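Local coordinates for putative metal binding protein RUMGNA_00854 (PDB 3U7Z), which is of unknown function but binds calcium ions and belongs to the DUF4430 family of the ubiquitin clan, at residues K30-V35 and T85-G90. Residues are numbered along the deposited sequence; the frame is centred on the assembly and turned at random. Where two conformers were deposited one is given.
Sequences KYLGEV and TPVSDG. With CA (calcium ion), chain G.
Val87 and Tyr31 each turn the group that meets the other segment to the same rotamer position. In Val87, CG2 stands anti to the carbonyl carbon, beside the backbone N, and CG1 is anti to that N (chi1 162°). Val87 CG2 lies over the first turn of helix 32-38, 3.5 Å from Leu32 N. Val87 CG2 also meets Val35 CG2 at 4.0 Å, where the two valine side chains cross obliquely. Tyr31 CG is likewise anti to the carbonyl carbon (chi1 -63°), beside the backbone N. Thr85 O lies at the ring edge, near its plane, 3.6 Å from Tyr31 CD1. Lys30 CG sits against one face of the same ring, toward the rim.

Two backbone hydrogen bonds flank Tyr31 and Pro86, the non-hydrogen-bonded pair of a single antiparallel beta bridge. Leu32 N donates to Thr85 O at 2.8 Å. Val87 N donates to Lys30 O at 3.0 Å. A CA-H...O contact from Tyr31 CA to Thr85 O, 3.2 Å long, supplements the first bond. Leu32 CB packs on Thr85 CB at 4.0 Å. Thr85 OG1 turns to Thr80 OG1 and Ser81 O outside the segments.

Phe93 of strand 92-99 touches Leu32 and Thr85, while Ile9 of strand 7-14 touches Val35 and Val87. Farther along the loop, Asp89 OD2 binds a calcium ion at 2.2 Å, and Asp89 OD1 accepts a hydrogen bond from His8 N.

Tyr31 is the N-cap residue of helix 32-38. Thr85 O thus takes up an N-H of the first turn, which lacks an acceptor within its own helix. The two backbone bonds tie loop 85-90, which leads into strand 92-99, to the start of helix 32-38, with Val87 CG2 packed against Leu32 and Val35.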
loop_
_atom_site.group_PDB
_atom_site.type_symbol
_atom_site.label_atom_id
_atom_site.label_comp_id
_atom_site.label_asym_id
_atom_site.label_seq_id
_atom_site.Cartn_x
_atom_site.Cartn_y
_atom_site.Cartn_z
ATOM N N LYS A 30 11.105 7.253 5.320
ATOM C CA LYS A 30 10.263 8.050 6.128
ATOM C C LYS A 30 8.835 7.700 5.798
ATOM O O LYS A 30 8.037 7.723 6.692
ATOM C CB LYS A 30 10.537 9.552 5.873
ATOM C CG LYS A 30 9.594 10.554 6.576
ATOM C CD LYS A 30 9.717 10.630 8.088
ATOM C CE LYS A 30 8.915 11.813 8.648
ATOM N NZ LYS A 30 8.493 11.580 10.059
ATOM N N TYR A 31 8.529 7.393 4.522
ATOM C CA TYR A 31 7.137 7.248 4.075
ATOM C C TYR A 31 6.860 5.950 3.372
ATOM O O TYR A 31 7.717 5.366 2.764
ATOM C CB TYR A 31 6.731 8.405 3.149
ATOM C CG TYR A 31 6.775 9.739 3.878
ATOM C CD1 TYR A 31 5.778 10.094 4.769
ATOM C CD2 TYR A 31 7.832 10.639 3.687
ATOM C CE1 TYR A 31 5.789 11.305 5.476
ATOM C CE2 TYR A 31 7.861 11.874 4.384
ATOM C CZ TYR A 31 6.843 12.183 5.275
ATOM O OH TYR A 31 6.873 13.374 5.943
ATOM N N LEU A 32 5.599 5.534 3.464
ATOM C CA LEU A 32 5.221 4.218 2.988
ATOM C C LEU A 32 5.407 4.083 1.498
ATOM O O LEU A 32 5.840 3.077 1.035
ATOM C CB LEU A 32 3.761 3.889 3.337
ATOM C CG LEU A 32 3.193 2.525 2.861
ATOM C CD1 LEU A 32 4.012 1.378 3.458
ATOM C CD2 LEU A 32 1.714 2.450 3.212
ATOM N N GLY A 33 5.137 5.153 0.752
ATOM C CA GLY A 33 5.306 5.040 -0.716
ATOM C C GLY A 33 6.728 4.718 -1.145
ATOM O O GLY A 33 6.931 3.946 -2.108
ATOM N N GLU A 34 7.713 5.284 -0.418
ATOM C CA GLU A 34 9.124 5.041 -0.691
ATOM C C GLU A 34 9.436 3.554 -0.459
ATOM O O GLU A 34 10.153 2.905 -1.263
ATOM C CB GLU A 34 10.004 5.961 0.199
ATOM C CG GLU A 34 11.493 5.680 0.110
ATOM C CD GLU A 34 12.333 6.522 1.079
ATOM O OE1 GLU A 34 11.787 7.409 1.769
ATOM O OE2 GLU A 34 13.564 6.275 1.148
ATOM N N VAL A 35 8.864 3.001 0.600
ATOM C CA VAL A 35 9.057 1.605 0.897
ATOM C C VAL A 35 8.475 0.723 -0.201
ATOM O O VAL A 35 9.135 -0.191 -0.692
ATOM C CB VAL A 35 8.426 1.189 2.250
ATOM C CG1 VAL A 35 8.742 -0.272 2.485
ATOM C CG2 VAL A 35 8.867 2.083 3.445
ATOM N N THR A 85 2.354 8.843 4.202
ATOM C CA THR A 85 2.044 7.932 5.327
ATOM C C THR A 85 3.374 7.607 6.007
ATOM O O THR A 85 4.206 6.951 5.438
ATOM C CB THR A 85 1.347 6.668 4.858
ATOM O OG1 THR A 85 0.095 6.990 4.218
ATOM C CG2 THR A 85 1.073 5.743 6.031
ATOM N N PRO A 86 3.569 8.120 7.219
ATOM C CA PRO A 86 4.835 7.849 7.873
ATOM C C PRO A 86 4.956 6.398 8.282
ATOM O O PRO A 86 3.946 5.763 8.647
ATOM C CB PRO A 86 4.792 8.708 9.128
ATOM C CG PRO A 86 3.744 9.648 8.967
ATOM C CD PRO A 86 2.751 9.057 7.985
ATOM N N VAL A 87 6.173 5.907 8.203
ATOM C CA VAL A 87 6.491 4.528 8.603
ATOM C C VAL A 87 7.133 4.536 9.996
ATOM O O VAL A 87 8.002 5.367 10.278
ATOM C CB VAL A 87 7.412 3.940 7.519
ATOM C CG1 VAL A 87 8.196 2.685 7.946
ATOM C CG2 VAL A 87 6.556 3.665 6.268
ATOM N N SER A 88 6.707 3.620 10.867
ATOM C CA SER A 88 7.293 3.414 12.202
ATOM C C SER A 88 7.789 2.008 12.321
ATOM O O SER A 88 7.231 1.081 11.723
ATOM C CB SER A 88 6.227 3.648 13.266
ATOM O OG SER A 88 5.717 4.962 13.215
ATOM N N ASP A 89 8.835 1.844 13.131
ATOM C CA ASP A 89 9.339 0.517 13.420
ATOM C C ASP A 89 8.205 -0.342 13.960
ATOM O O ASP A 89 7.474 0.048 14.867
ATOM C CB ASP A 89 10.528 0.581 14.383
ATOM C CG ASP A 89 11.181 -0.747 14.590
ATOM O OD1 ASP A 89 11.283 -1.566 13.665
ATOM O OD2 ASP A 89 11.665 -0.959 15.744
ATOM N N GLY A 90 8.104 -1.550 13.430
ATOM C CA GLY A 90 7.107 -2.493 13.890
ATOM C C GLY A 90 5.766 -2.390 13.194
ATOM O O GLY A 90 4.892 -3.210 13.450
HETATM CA CA CA G . 12.577 -0.361 17.696
#